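Response regulator aspartate phosphatase I (Bacillus subtilis subsp. subtilis, PDB 4I1A) dephosphorylates the sporulation phosphotransferase Spo0F and activates excision and transfer of the mobile element ICEBs1 by bringing about inactivation of its repressor ImmR. Local coordinates at residues A[305-310]-A[323-328]; A[344-349]-A[359-364]. All coordinates share one frame; numbering follows the deposited sequence.

Interaction 1: residues A[305-310]-A[323-328]; sequences FKILEG and NAFSYL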
# COMPACT_ATOMS: atom_id res chain seq x y z
N PHE A 305 2.57 12.82 -9.14
CA PHE A 305 1.67 13.81 -9.77
C PHE A 305 2.21 14.30 -11.12
O PHE A 305 1.44 14.49 -12.06
CB PHE A 305 1.36 14.98 -8.83
CG PHE A 305 0.29 14.66 -7.83
CD1 PHE A 305 -1.04 14.52 -8.23
CD2 PHE A 305 0.60 14.46 -6.49
CE1 PHE A 305 -2.04 14.20 -7.31
CE2 PHE A 305 -0.39 14.15 -5.56
CZ PHE A 305 -1.71 14.03 -5.97
N LYS A 306 3.53 14.43 -11.23
CA LYS A 306 4.15 14.80 -12.51
C LYS A 306 3.89 13.80 -13.64
O LYS A 306 3.83 14.18 -14.81
CB LYS A 306 5.65 15.07 -12.36
CG LYS A 306 6.00 16.23 -11.42
CD LYS A 306 5.05 17.44 -11.62
CE LYS A 306 4.94 18.31 -10.35
NZ LYS A 306 4.38 17.57 -9.16
N ILE A 307 3.72 12.52 -13.28
CA ILE A 307 3.36 11.51 -14.28
C ILE A 307 1.93 11.73 -14.77
O ILE A 307 1.68 11.73 -15.98
CB ILE A 307 3.49 10.06 -13.72
CG1 ILE A 307 4.95 9.73 -13.41
CG2 ILE A 307 2.90 9.05 -14.73
CD1 ILE A 307 5.11 8.40 -12.63
N LEU A 308 1.01 11.94 -13.84
CA LEU A 308 -0.37 12.26 -14.20
C LEU A 308 -0.41 13.54 -15.05
O LEU A 308 -1.12 13.61 -16.06
CB LEU A 308 -1.21 12.44 -12.94
CG LEU A 308 -1.43 11.21 -12.05
CD1 LEU A 308 -2.52 11.50 -11.05
CD2 LEU A 308 -1.73 9.91 -12.86
N GLU A 309 0.36 14.55 -14.64
CA GLU A 309 0.42 15.80 -15.37
C GLU A 309 0.86 15.62 -16.81
O GLU A 309 0.27 16.19 -17.74
CB GLU A 309 1.37 16.78 -14.69
CG GLU A 309 1.36 18.16 -15.35
CD GLU A 309 2.30 19.13 -14.65
OE1 GLU A 309 2.91 18.73 -13.63
OE2 GLU A 309 2.43 20.28 -15.13
N GLY A 310 1.91 14.82 -17.01
CA GLY A 310 2.43 14.61 -18.36
C GLY A 310 1.45 13.79 -19.17
O GLY A 310 1.31 13.99 -20.37
N ASN A 323 11.14 12.37 -16.58
CA ASN A 323 11.87 12.93 -15.44
C ASN A 323 11.33 12.42 -14.11
O ASN A 323 12.09 12.19 -13.17
CB ASN A 323 11.85 14.45 -15.48
CG ASN A 323 12.48 15.01 -16.75
OD1 ASN A 323 12.14 16.10 -17.20
ND2 ASN A 323 13.39 14.24 -17.35
N ALA A 324 10.03 12.21 -14.03
CA ALA A 324 9.45 11.68 -12.81
C ALA A 324 9.94 10.25 -12.54
O ALA A 324 10.24 9.91 -11.39
CB ALA A 324 7.95 11.72 -12.90
N PHE A 325 10.03 9.43 -13.60
CA PHE A 325 10.58 8.06 -13.49
C PHE A 325 12.05 8.07 -13.14
O PHE A 325 12.53 7.20 -12.42
CB PHE A 325 10.32 7.22 -14.76
CG PHE A 325 8.93 6.63 -14.82
CD1 PHE A 325 8.55 5.64 -13.93
CD2 PHE A 325 8.01 7.07 -15.74
CE1 PHE A 325 7.27 5.10 -13.96
CE2 PHE A 325 6.73 6.54 -15.78
CZ PHE A 325 6.36 5.56 -14.89
N SER A 326 12.78 9.04 -13.67
CA SER A 326 14.16 9.24 -13.27
C SER A 326 14.22 9.47 -11.76
O SER A 326 15.05 8.88 -11.08
CB SER A 326 14.79 10.43 -13.99
OG SER A 326 15.03 10.16 -15.36
N TYR A 327 13.34 10.33 -11.24
CA TYR A 327 13.42 10.64 -9.82
C TYR A 327 13.15 9.39 -9.00
O TYR A 327 13.90 9.06 -8.08
CB TYR A 327 12.47 11.77 -9.38
CG TYR A 327 12.50 11.90 -7.87
CD1 TYR A 327 13.51 12.64 -7.25
CD2 TYR A 327 11.58 11.23 -7.06
CE1 TYR A 327 13.58 12.74 -5.86
CE2 TYR A 327 11.64 11.32 -5.68
CZ TYR A 327 12.63 12.08 -5.09
OH TYR A 327 12.68 12.15 -3.71
N LEU A 328 12.06 8.69 -9.35
CA LEU A 328 11.66 7.48 -8.64
C LEU A 328 12.75 6.41 -8.69
O LEU A 328 13.12 5.85 -7.66
CB LEU A 328 10.36 6.93 -9.22
CG LEU A 328 9.14 7.79 -8.91
CD1 LEU A 328 7.90 7.28 -9.64
CD2 LEU A 328 8.90 7.85 -7.39
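Ile307 reaches from helix 299-313 across to helix 318-330, where CG1 and its terminal methyl CD1 meet different residues. CG1 lies against the methyl of Ala324, with 3.6 Å from Ile307 CG1 to Ala324 CB, and CD1 continues onto the ring of Phe325. The isoleucine and phenylalanine side chains cross at about a right angle. Ile307 CD1 stands over one face of the ring, displaced from the centre toward the rim near CZ, and makes a CH-pi contact 4.1 Å from the ring centroid and 20° off its normal. With chi1 at -66°, Ile307 CG1 lies anti to the carbonyl carbon and beside the backbone N, and the nearly extended chi2 of 170° carries CD1 onward to the ring. The same methyl also touches Leu328, at 4.2 Å from Ile307 CD1 to Leu328 CD1, one helical turn beyond Ala324.

Lys306 adds only its first methylene, with CB 4.1 Å from Ala324 CB. Its chain then bends away, and NZ hydrogen-bonds to Ser302 O on its own helix. No hydrogen bond joins the two segments; the contact is apolar and buried. The small Ala324 faces Lys306 at the closest backbone approach, 6.2 Å between their CA atoms.

Segment 305-310 belongs to the predicted fifth tetratricopeptide repeat, and the contact packs its helix antiparallel on the next one, as in stacked TPR helices. Helix 334-351 covers this pair: Val344 touches Ile307, Phe340 and Ser341 meet Phe325, and Val337 meets Leu328. Phe305, turned away from the contact, and Leu308 pack instead on helix 261-275.

Interaction 2: residues A[344-349]-A[359-364]; sequences VADYFH and EYYRMS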
# COMPACT_ATOMS: atom_id res chain seq x y z
N VAL A 344 1.55 3.46 -17.90
CA VAL A 344 1.90 4.43 -18.92
C VAL A 344 2.03 3.75 -20.28
O VAL A 344 1.54 4.27 -21.29
CB VAL A 344 3.20 5.19 -18.54
CG1 VAL A 344 3.63 6.10 -19.68
CG2 VAL A 344 2.96 6.02 -17.28
N ALA A 345 2.67 2.59 -20.29
CA ALA A 345 2.79 1.78 -21.50
C ALA A 345 1.42 1.37 -22.02
O ALA A 345 1.20 1.42 -23.24
CB ALA A 345 3.66 0.56 -21.26
N ASP A 346 0.51 0.95 -21.13
CA ASP A 346 -0.83 0.53 -21.57
C ASP A 346 -1.56 1.69 -22.24
O ASP A 346 -2.15 1.56 -23.32
CB ASP A 346 -1.69 -0.02 -20.42
CG ASP A 346 -1.19 -1.37 -19.91
OD1 ASP A 346 -0.30 -1.97 -20.56
OD2 ASP A 346 -1.68 -1.82 -18.86
N TYR A 347 -1.50 2.84 -21.59
CA TYR A 347 -2.13 4.06 -22.06
C TYR A 347 -1.67 4.47 -23.46
O TYR A 347 -2.49 4.82 -24.31
CB TYR A 347 -1.89 5.19 -21.04
CG TYR A 347 -2.35 6.54 -21.51
CD1 TYR A 347 -1.52 7.35 -22.28
CD2 TYR A 347 -3.63 7.00 -21.21
CE1 TYR A 347 -1.95 8.59 -22.72
CE2 TYR A 347 -4.06 8.23 -21.66
CZ TYR A 347 -3.22 9.03 -22.41
OH TYR A 347 -3.65 10.27 -22.85
N PHE A 348 -0.37 4.43 -23.71
CA PHE A 348 0.16 4.76 -25.03
C PHE A 348 -0.19 3.68 -26.06
O PHE A 348 -0.38 3.98 -27.25
CB PHE A 348 1.67 5.01 -24.98
CG PHE A 348 2.04 6.31 -24.31
CD1 PHE A 348 1.35 7.47 -24.60
CD2 PHE A 348 3.06 6.36 -23.36
CE1 PHE A 348 1.67 8.68 -23.97
CE2 PHE A 348 3.38 7.55 -22.73
CZ PHE A 348 2.68 8.71 -23.04
N HIS A 349 -0.29 2.44 -25.62
CA HIS A 349 -0.77 1.38 -26.49
C HIS A 349 -2.21 1.66 -26.95
O HIS A 349 -2.52 1.56 -28.13
CB HIS A 349 -0.68 0.02 -25.80
CG HIS A 349 -1.34 -1.08 -26.56
ND1 HIS A 349 -0.66 -1.89 -27.45
CD2 HIS A 349 -2.62 -1.52 -26.57
CE1 HIS A 349 -1.49 -2.77 -27.97
NE2 HIS A 349 -2.69 -2.56 -27.45
N GLU A 359 8.87 1.78 -25.18
CA GLU A 359 9.86 2.39 -24.30
C GLU A 359 9.51 2.15 -22.85
O GLU A 359 10.38 1.87 -22.03
CB GLU A 359 9.98 3.89 -24.57
CG GLU A 359 10.70 4.67 -23.46
CD GLU A 359 11.16 6.04 -23.92
OE1 GLU A 359 11.82 6.14 -24.98
OE2 GLU A 359 10.87 7.03 -23.21
N TYR A 360 8.23 2.21 -22.54
CA TYR A 360 7.78 2.05 -21.17
C TYR A 360 7.60 0.59 -20.74
O TYR A 360 7.76 0.27 -19.56
CB TYR A 360 6.55 2.93 -20.90
CG TYR A 360 6.95 4.37 -20.66
CD1 TYR A 360 7.43 4.77 -19.41
CD2 TYR A 360 6.91 5.31 -21.69
CE1 TYR A 360 7.84 6.06 -19.18
CE2 TYR A 360 7.31 6.63 -21.47
CZ TYR A 360 7.78 6.99 -20.21
OH TYR A 360 8.18 8.27 -19.97
N TYR A 361 7.29 -0.29 -21.69
CA TYR A 361 7.30 -1.73 -21.38
C TYR A 361 8.73 -2.14 -21.07
O TYR A 361 8.97 -2.90 -20.13
CB TYR A 361 6.70 -2.60 -22.51
CG TYR A 361 5.18 -2.50 -22.61
CD1 TYR A 361 4.37 -2.73 -21.50
CD2 TYR A 361 4.56 -2.17 -23.82
CE1 TYR A 361 2.97 -2.64 -21.58
CE2 TYR A 361 3.17 -2.07 -23.92
CZ TYR A 361 2.38 -2.30 -22.79
OH TYR A 361 1.02 -2.19 -22.85
N ARG A 362 9.68 -1.61 -21.85
CA ARG A 362 11.11 -1.89 -21.64
C ARG A 362 11.54 -1.43 -20.27
O ARG A 362 12.30 -2.11 -19.60
CB ARG A 362 11.98 -1.20 -22.70
CG ARG A 362 11.81 -1.78 -24.11
CD ARG A 362 12.84 -1.24 -25.09
NE ARG A 362 13.51 -2.35 -25.77
CZ ARG A 362 14.82 -2.47 -25.91
NH1 ARG A 362 15.61 -1.52 -25.45
NH2 ARG A 362 15.32 -3.52 -26.52
N MET A 363 11.02 -0.28 -19.85
CA MET A 363 11.40 0.27 -18.57
C MET A 363 10.89 -0.58 -17.42
O MET A 363 11.58 -0.78 -16.42
CB MET A 363 10.91 1.71 -18.41
CG MET A 363 11.55 2.41 -17.23
SD MET A 363 11.25 4.16 -17.29
CE MET A 363 9.58 4.10 -16.77
N SER A 364 9.66 -1.07 -17.57
CA SER A 364 9.08 -1.96 -16.57
C SER A 364 9.91 -3.25 -16.44
O SER A 364 10.05 -3.78 -15.34
CB SER A 364 7.64 -2.32 -16.90
OG SER A 364 7.59 -3.09 -18.09
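The antiparallel helix pair of the predicted sixth tetratricopeptide repeat is closed here by two tyrosines of helix 354-373, each receiving a methyl group over a ring face. Val344 CG1 sits above the centre of the Tyr360 ring, 3.8 Å from the centroid and 9° off the normal. Ala345 CB lies over the centre of the neighbouring ring, 3.3 Å from the Tyr361 centroid, in a close CH-pi contact; the same methyl, Ala345 CB, meets Tyr360 CB at 3.8 Å. The small Ala345 side chain allows a close backbone approach, 5.0 Å between the CA atoms of Ala345 and Tyr360.

The Tyr361 ring extends over Ala345 toward Asp346, and its hydroxyl donates a 2.7 Å hydrogen bond from Tyr361 OH to Asp346 OD1. The bond uses the anti lone pair of the carboxylate oxygen, with the carboxylate and ring planes 52° apart. Asp346 starts out away from helix 354-373; chi1 of -70° sets CG beside its backbone N.

Ile321 of helix 318-330 touches Val344, Phe348 and Tyr360, while Val344 also packs on Leu311 of helix 299-313.

Interactions 1 and 2 follow one another along the chain, each joining two consecutive antiparallel helices: 299-313 with 318-330, then 334-351 with 354-373. Their centres lie 14 Å apart, and the side chains of the two contacts touch directly. Phe325 is the main bridge: its CD2 is 3.6 Å from Tyr360 CE1, and its ring also packs on Met363 and Val344. A second bridge is Ile307 against Val344, 4.0 Å between their CG2 atoms. One continuous apolar layer therefore ties the four last helices of the modelled chain into the stacked superhelical array of a tetratricopeptide repeat domain, near its C-terminal end.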